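Local coordinates for LPXTG cell wall surface protein (Streptococcus gordonii, PDB 7AVK), which probably mediates adhesion at the streptococcal cell surface through a stalk of tandem SHIRT repeats of variable number, one of which is this domain, at residues P14-P19 with G54-K59. Sequence-based numbering, arbitrary orientation. Where two conformers were deposited one is given.
Sequences PGKELP and GTWSFK. With IS8 (isothiocyanate), chain D.
W56 is where the strand meets the loop: K16, E17, L18 and P19 all gather round its indole, which is buried although the contact lies near the surface. Its CG stands anti to the carbonyl carbon (chi1 -75°), sending the ring system off the strand and into the curve of residues 16-19.

One face carries two aliphatic groups. P19 meets the pyrrole side obliquely, its CD 3.2 Å above the ring plane of W56 but displaced toward the rim, and 3.4 Å from W56 NE1. At the far end L18 CD2 sits over the six-membered ring, 4.0 Å from its centroid and 28° off the normal, a CH-pi contact. E17 contributes its backbone carbonyl, with O 3.3 Å from W56 CZ2 on that same side but obliquely placed. K16 O lies at the rim, in the plane of the ring.

From the opposite side of the plane comes K16. With CG anti to the backbone N (chi1 -164°), then a bend at chi2, its aliphatic part runs obliquely past the benzo rim, CG 3.6 Å from W56 CZ2. The lysine also makes a cation-pi contact with F81.

Two residues on, F58 continues the strand and touches one isothiocyanate; another lies by the loop, its C 3.0 Å from G15 N.

In this SHIRT domain, of the ubiquitin clan, strand 55-61 runs in the mixed sheet between 48-50 and 73-82, antiparallel to both: W56 pairs through its backbone with V49, T55 and S57 with T82 and E80. The loop, packed on this sheet, leaves strand 3-11, is tied back to it by a hydrogen bond between K16 O and S11 OG, and reaches across W79 and F81 of strand 73-82 before P19 takes the N-cap position of helix 20-23.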
# COMPACT_ATOMS: atom_id res chain seq x y z
N PRO A 14 -8.06 14.95 1.56
CA PRO A 14 -8.92 15.41 0.46
C PRO A 14 -8.27 16.54 -0.32
O PRO A 14 -7.74 17.49 0.25
CB PRO A 14 -10.19 15.86 1.17
CG PRO A 14 -10.24 14.92 2.36
CD PRO A 14 -8.81 14.83 2.81
N GLY A 15 -8.35 16.43 -1.62
CA GLY A 15 -7.87 17.47 -2.52
C GLY A 15 -6.41 17.35 -2.92
O GLY A 15 -5.99 18.04 -3.86
N LYS A 16 -5.64 16.52 -2.24
CA LYS A 16 -4.19 16.46 -2.45
C LYS A 16 -3.81 15.12 -3.06
O LYS A 16 -4.06 14.08 -2.48
CB LYS A 16 -3.44 16.67 -1.12
CG LYS A 16 -1.96 17.01 -1.27
CD LYS A 16 -1.74 18.48 -1.59
CE LYS A 16 -0.25 18.82 -1.77
NZ LYS A 16 0.62 18.22 -0.69
N GLU A 17 -3.26 15.21 -4.27
CA GLU A 17 -2.77 13.99 -4.97
C GLU A 17 -1.35 13.55 -4.49
O GLU A 17 -0.47 14.36 -4.03
CB GLU A 17 -2.67 14.23 -6.48
CG GLU A 17 -3.97 14.01 -7.24
CD GLU A 17 -3.88 14.10 -8.76
OE1 GLU A 17 -2.85 14.60 -9.27
OE2 GLU A 17 -4.83 13.67 -9.42
N LEU A 18 -1.13 12.26 -4.51
CA LEU A 18 0.18 11.73 -4.15
C LEU A 18 1.25 12.15 -5.17
O LEU A 18 1.02 12.04 -6.37
CB LEU A 18 0.19 10.21 -4.11
CG LEU A 18 -0.78 9.57 -3.10
CD1 LEU A 18 -0.68 8.07 -3.24
CD2 LEU A 18 -0.42 9.97 -1.68
N PRO A 19 2.44 12.53 -4.70
CA PRO A 19 3.53 12.86 -5.62
C PRO A 19 4.30 11.59 -5.98
O PRO A 19 4.23 10.55 -5.31
CB PRO A 19 4.40 13.78 -4.79
CG PRO A 19 4.26 13.21 -3.38
CD PRO A 19 2.79 12.82 -3.30
N GLY A 54 5.49 20.16 2.87
CA GLY A 54 5.16 19.54 4.16
C GLY A 54 5.60 18.09 4.24
O GLY A 54 6.66 17.78 3.70
N THR A 55 4.82 17.25 4.90
CA THR A 55 5.21 15.85 5.09
C THR A 55 4.08 14.90 4.68
O THR A 55 2.93 15.19 5.01
CB THR A 55 5.56 15.58 6.56
OG1 THR A 55 6.49 16.59 6.93
CG2 THR A 55 6.17 14.22 6.78
N TRP A 56 4.41 13.85 3.96
CA TRP A 56 3.50 12.72 3.72
C TRP A 56 3.87 11.64 4.73
O TRP A 56 5.05 11.27 4.82
CB TRP A 56 3.64 12.19 2.31
CG TRP A 56 3.03 13.07 1.28
CD1 TRP A 56 3.67 13.98 0.51
CD2 TRP A 56 1.65 13.09 0.88
NE1 TRP A 56 2.78 14.54 -0.35
CE2 TRP A 56 1.53 14.02 -0.16
CE3 TRP A 56 0.50 12.39 1.29
CZ2 TRP A 56 0.32 14.29 -0.79
CZ3 TRP A 56 -0.69 12.62 0.64
CH2 TRP A 56 -0.78 13.57 -0.38
N SER A 57 2.88 11.14 5.47
CA SER A 57 3.11 10.10 6.49
C SER A 57 2.28 8.89 6.11
O SER A 57 1.09 9.04 5.83
CB SER A 57 2.75 10.59 7.86
OG SER A 57 3.50 11.73 8.20
N PHE A 58 2.87 7.71 6.16
CA PHE A 58 2.13 6.49 5.86
C PHE A 58 1.29 6.16 7.08
O PHE A 58 1.83 5.98 8.19
CB PHE A 58 3.06 5.31 5.57
CG PHE A 58 2.29 4.09 5.16
CD1 PHE A 58 1.51 4.12 4.03
CD2 PHE A 58 2.33 2.91 5.89
CE1 PHE A 58 0.80 3.02 3.63
CE2 PHE A 58 1.61 1.80 5.48
CZ PHE A 58 0.84 1.86 4.34
N LYS A 59 -0.02 6.09 6.91
CA LYS A 59 -0.93 5.72 8.04
C LYS A 59 -0.98 4.14 8.31
O LYS A 59 -0.42 3.53 9.31
CB LYS A 59 -2.33 6.29 7.77
CG LYS A 59 -3.37 6.04 8.85
CD LYS A 59 -4.60 6.92 8.67
CE LYS A 59 -5.79 6.46 9.49
NZ LYS A 59 -6.82 7.52 9.59
S IS8 D . -11.70 16.59 -2.97
C IS8 D . -10.78 15.21 -3.00
N IS8 D . -10.02 14.14 -2.98